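Local structure of mandelate racemase/muconate lactonizing enzyme (Roseovarius nubinhibens ISM, 3FVD) at residues W218-C223 and P239-E244. The protein binds a magnesium ion and probably acts on a carboxylate substrate, as in the mandelate racemase/muconate lactonizing enzymes of the enolase superfamily. Residues are numbered along the deposited sequence; the frame is centred on the assembly and turned at random. Where two conformers were deposited one is given.
With MG (magnesium ion), chain C.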
ATOM      1  N   TRP A 218     -12.576 -14.503 -21.681  1.00 14.42           N
ATOM      2  CA  TRP A 218     -11.326 -13.754 -21.684  1.00 14.70           C
ATOM      3  C   TRP A 218     -11.388 -12.521 -22.553  1.00 14.80           C
ATOM      4  O   TRP A 218     -11.929 -12.574 -23.690  1.00 13.51           O
ATOM      5  CB  TRP A 218     -10.211 -14.578 -22.288  1.00 14.47           C
ATOM      6  CG  TRP A 218      -9.664 -15.682 -21.499  1.00 16.23           C
ATOM      7  CD1 TRP A 218      -9.903 -17.014 -21.691  1.00 15.54           C
ATOM      8  CD2 TRP A 218      -8.657 -15.593 -20.484  1.00 14.61           C
ATOM      9  NE1 TRP A 218      -9.127 -17.759 -20.838  1.00 16.15           N
ATOM     10  CE2 TRP A 218      -8.350 -16.914 -20.088  1.00 16.57           C
ATOM     11  CE3 TRP A 218      -7.977 -14.517 -19.872  1.00 16.48           C
ATOM     12  CZ2 TRP A 218      -7.393 -17.201 -19.105  1.00 15.09           C
ATOM     13  CZ3 TRP A 218      -7.035 -14.794 -18.867  1.00 13.02           C
ATOM     14  CH2 TRP A 218      -6.712 -16.111 -18.527  1.00 17.39           C
ATOM     15  N   ILE A 219     -10.826 -11.426 -22.011  1.00 13.05           N
ATOM     16  CA  ILE A 219     -10.522 -10.216 -22.777  1.00 12.44           C
ATOM     17  C   ILE A 219      -9.001 -10.087 -22.889  1.00 14.65           C
ATOM     18  O   ILE A 219      -8.265 -10.087 -21.868  1.00 14.36           O
ATOM     19  CB  ILE A 219     -11.028  -8.986 -22.076  1.00 12.74           C
ATOM     20  CG1 ILE A 219     -12.490  -9.176 -21.608  1.00 13.60           C
ATOM     21  CG2 ILE A 219     -10.885  -7.706 -22.984  1.00 11.98           C
ATOM     22  CD1 ILE A 219     -13.493  -9.551 -22.761  1.00 13.68           C
ATOM     23  N   GLU A 220      -8.501  -9.976 -24.110  1.00 15.80           N
ATOM     24  CA  GLU A 220      -7.042  -9.945 -24.285  1.00 17.44           C
ATOM     25  C   GLU A 220      -6.548  -8.522 -24.531  1.00 15.98           C
ATOM     26  O   GLU A 220      -7.027  -7.828 -25.423  1.00 14.28           O
ATOM     27  CB  GLU A 220      -6.634 -10.895 -25.413  1.00 20.13           C
ATOM     28  CG  GLU A 220      -5.194 -10.977 -25.731  1.00 45.85           C
ATOM     29  CD  GLU A 220      -4.953 -11.829 -26.979  1.00 26.36           C
ATOM     30  OE1 GLU A 220      -5.891 -12.589 -27.397  1.00 47.29           O
ATOM     31  OE2 GLU A 220      -3.837 -11.708 -27.565  1.00 47.01           O
ATOM     32  N   GLN A 221      -5.602  -8.087 -23.715  1.00 16.94           N
ATOM     33  CA  GLN A 221      -4.969  -6.754 -23.872  1.00 17.68           C
ATOM     34  C   GLN A 221      -5.972  -5.634 -24.271  1.00 17.65           C
ATOM     35  O   GLN A 221      -5.946  -5.158 -25.379  1.00 16.34           O
ATOM     36  CB  GLN A 221      -3.806  -6.888 -24.880  1.00 18.36           C
ATOM     37  CG  GLN A 221      -2.791  -5.734 -24.923  1.00 18.14           C
ATOM     38  CD  GLN A 221      -1.896  -5.675 -23.722  1.00 18.48           C
ATOM     39  OE1 GLN A 221      -1.130  -6.595 -23.419  1.00 17.49           O
ATOM     40  NE2 GLN A 221      -1.983  -4.572 -23.020  1.00 19.08           N
ATOM     41  N   PRO A 222      -6.898  -5.243 -23.363  1.00 18.22           N
ATOM     42  CA  PRO A 222      -7.843  -4.177 -23.746  1.00 17.86           C
ATOM     43  C   PRO A 222      -7.148  -2.841 -24.087  1.00 18.38           C
ATOM     44  O   PRO A 222      -7.539  -2.131 -25.089  1.00 17.04           O
ATOM     45  CB  PRO A 222      -8.770  -4.010 -22.515  1.00 17.25           C
ATOM     46  CG  PRO A 222      -8.079  -4.686 -21.369  1.00 19.68           C
ATOM     47  CD  PRO A 222      -7.102  -5.730 -21.978  1.00 18.18           C
ATOM     48  N   CYS A 223      -6.094  -2.532 -23.330  1.00 18.54           N
ATOM     49  CA  CYS A 223      -5.478  -1.210 -23.443  1.00 19.16           C
ATOM     50  C   CYS A 223      -4.024  -1.273 -23.843  1.00 20.25           C
ATOM     51  O   CYS A 223      -3.446  -2.334 -23.910  1.00 20.10           O
ATOM     52  CB  CYS A 223      -5.619  -0.475 -22.113  1.00 20.15           C
ATOM     53  SG  CYS A 223      -7.339  -0.266 -21.536  1.00 19.70           S
ATOM     54  N   PRO A 239     -11.887 -12.304 -16.890  1.00 11.46           N
ATOM     55  CA  PRO A 239     -10.500 -12.760 -16.894  1.00 11.06           C
ATOM     56  C   PRO A 239      -9.739 -11.925 -17.954  1.00 11.56           C
ATOM     57  O   PRO A 239     -10.241 -11.739 -19.078  1.00 11.80           O
ATOM     58  CB  PRO A 239     -10.597 -14.216 -17.402  1.00 11.34           C
ATOM     59  CG  PRO A 239     -12.043 -14.643 -17.147  1.00 16.66           C
ATOM     60  CD  PRO A 239     -12.844 -13.353 -17.310  1.00 11.48           C
ATOM     61  N   ILE A 240      -8.544 -11.426 -17.594  1.00 10.77           N
ATOM     62  CA  ILE A 240      -7.763 -10.521 -18.471  0.50 10.05           C
ATOM     63  C   ILE A 240      -6.531 -11.301 -18.863  1.00  9.77           C
ATOM     64  O   ILE A 240      -5.919 -11.924 -18.017  1.00 10.02           O
ATOM     65  CB  ILE A 240      -7.306  -9.201 -17.736  0.50 10.35           C
ATOM     66  CG1 ILE A 240      -8.403  -8.144 -17.707  0.50 18.65           C
ATOM     67  CG2 ILE A 240      -6.152  -8.542 -18.519  0.50 18.09           C
ATOM     68  CD1 ILE A 240      -9.748  -8.643 -17.419  0.50 10.36           C
ATOM     69  N   MET A 241      -6.179 -11.265 -20.144  1.00 11.74           N
ATOM     70  CA  MET A 241      -5.054 -11.956 -20.800  1.00 14.28           C
ATOM     71  C   MET A 241      -4.154 -10.785 -21.240  1.00 15.96           C
ATOM     72  O   MET A 241      -4.635  -9.846 -21.891  1.00 17.35           O
ATOM     73  CB  MET A 241      -5.592 -12.759 -22.027  1.00 16.80           C
ATOM     74  CG  MET A 241      -4.660 -13.559 -23.124  1.00 16.82           C
ATOM     75  SD  MET A 241      -3.557 -14.720 -22.414  1.00 19.78           S
ATOM     76  CE  MET A 241      -4.760 -16.000 -21.834  1.00 16.93           C
ATOM     77  N   LEU A 242      -2.872 -10.798 -20.856  1.00 14.45           N
ATOM     78  CA  LEU A 242      -1.930  -9.806 -21.377  1.00 14.40           C
ATOM     79  C   LEU A 242      -1.092 -10.404 -22.457  1.00 13.68           C
ATOM     80  O   LEU A 242      -0.895 -11.594 -22.483  1.00 12.38           O
ATOM     81  CB  LEU A 242      -1.023  -9.211 -20.290  1.00 14.74           C
ATOM     82  CG  LEU A 242      -1.808  -8.401 -19.231  1.00 17.79           C
ATOM     83  CD1 LEU A 242      -0.850  -7.868 -18.297  1.00 15.82           C
ATOM     84  CD2 LEU A 242      -2.547  -7.237 -19.843  1.00 16.66           C
ATOM     85  N   ASP A 243      -0.590  -9.549 -23.342  1.00 14.41           N
ATOM     86  CA  ASP A 243       0.145  -9.973 -24.495  1.00 17.10           C
ATOM     87  C   ASP A 243       1.203  -8.901 -24.926  1.00 17.00           C
ATOM     88  O   ASP A 243       2.341  -8.976 -24.549  1.00 17.03           O
ATOM     89  CB  ASP A 243      -0.849 -10.311 -25.640  1.00 21.13           C
ATOM     90  CG  ASP A 243      -0.146 -10.754 -26.955  1.00 27.11           C
ATOM     91  OD1 ASP A 243       1.070 -10.988 -26.919  1.00 23.53           O
ATOM     92  OD2 ASP A 243      -0.808 -10.865 -28.043  1.00 24.77           O
ATOM     93  N   GLU A 244       0.806  -7.932 -25.723  1.00 16.08           N
ATOM     94  CA  GLU A 244       1.722  -7.031 -26.352  1.00 17.23           C
ATOM     95  C   GLU A 244       2.527  -6.136 -25.397  1.00 18.77           C
ATOM     96  O   GLU A 244       3.624  -5.740 -25.768  1.00 20.18           O
ATOM     97  CB  GLU A 244       0.983  -6.114 -27.348  1.00 17.30           C
ATOM     98  CG  GLU A 244       0.469  -6.819 -28.594  1.00 23.13           C
ATOM     99  CD  GLU A 244      -0.893  -7.534 -28.420  1.00 18.33           C
ATOM    100  OE1 GLU A 244      -1.520  -7.486 -27.323  1.00 23.62           O
ATOM    101  OE2 GLU A 244      -1.296  -8.230 -29.396  1.00 25.09           O
TER
HETATM  102 MG    MG C 501      -3.099  -9.524 -28.275  0.50 16.98          MG
HETATM  103  O   HOH W   1      -4.392  -7.629 -27.872  1.00 55.67           O
HETATM  104  O   HOH W   2      -3.300  -9.749 -30.790  1.00 40.49           O
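Glu220 and Asp243 meet beside a magnesium ion. Glu220 OE2 and Asp243 OD2 are 3.2 Å apart, and the carboxylate planes are turned 40° apart. Glu220 OE2 lies 2.4 Å from the metal. The Glu220 chain is extended, with CG anti to the backbone N (chi1 179°). This carries its carboxylate off the sheet to the metal, on the face shared with Met241. Glu244 binds the ion through both oxygens, OE2 at 2.5 Å and OE1 at 2.7 Å. Asp243 OD2 is about as far from it as Glu244 OE1. The metal probably offsets the repulsion between Glu220 and Asp243, helped by Lys265 on Glu220 and by Lys267 and Arg270 on Asp243. Tyr59 hydrogen-bonds Glu244 OE2. Two waters and nearby Asp196, another magnesium ligand of this protein, belong to the same site.

Gln221 probably helps position the Asp243-Glu244 end of the site. Its OE1 accepts a hydrogen bond from Asp243 N at 3.0 Å. Its NE2 donates, nearly in the amide plane, to Cys223 O at 2.8 Å. The two bonds fix the rotation of the amide. An alanine here would remove both, and the turn bearing Asp243 and Glu244 would probably be freer to shift relative to the metal.

Further back, the parallel strands are joined by Ile219 N to Pro239 O, Met241 N to Ile219 O and Gln221 N to Met241 O. Glu220 CG rests on Met241 CG. The Trp218 ring lies between Met241 CE and Pro239 CB, a CH-pi contact on each face. Met241 CE stands 3.8 Å from the six-membered ring centroid; Pro239 CB sits toward the rim of the opposite face. Ala204 of a second subunit packs against Trp218 and Pro239.

The strands belong to one beta-alpha-beta unit, connected through helix 226-235. Metal-binding acidic residues at the C-terminal ends of barrel strands are characteristic of the enolase superfamily active site.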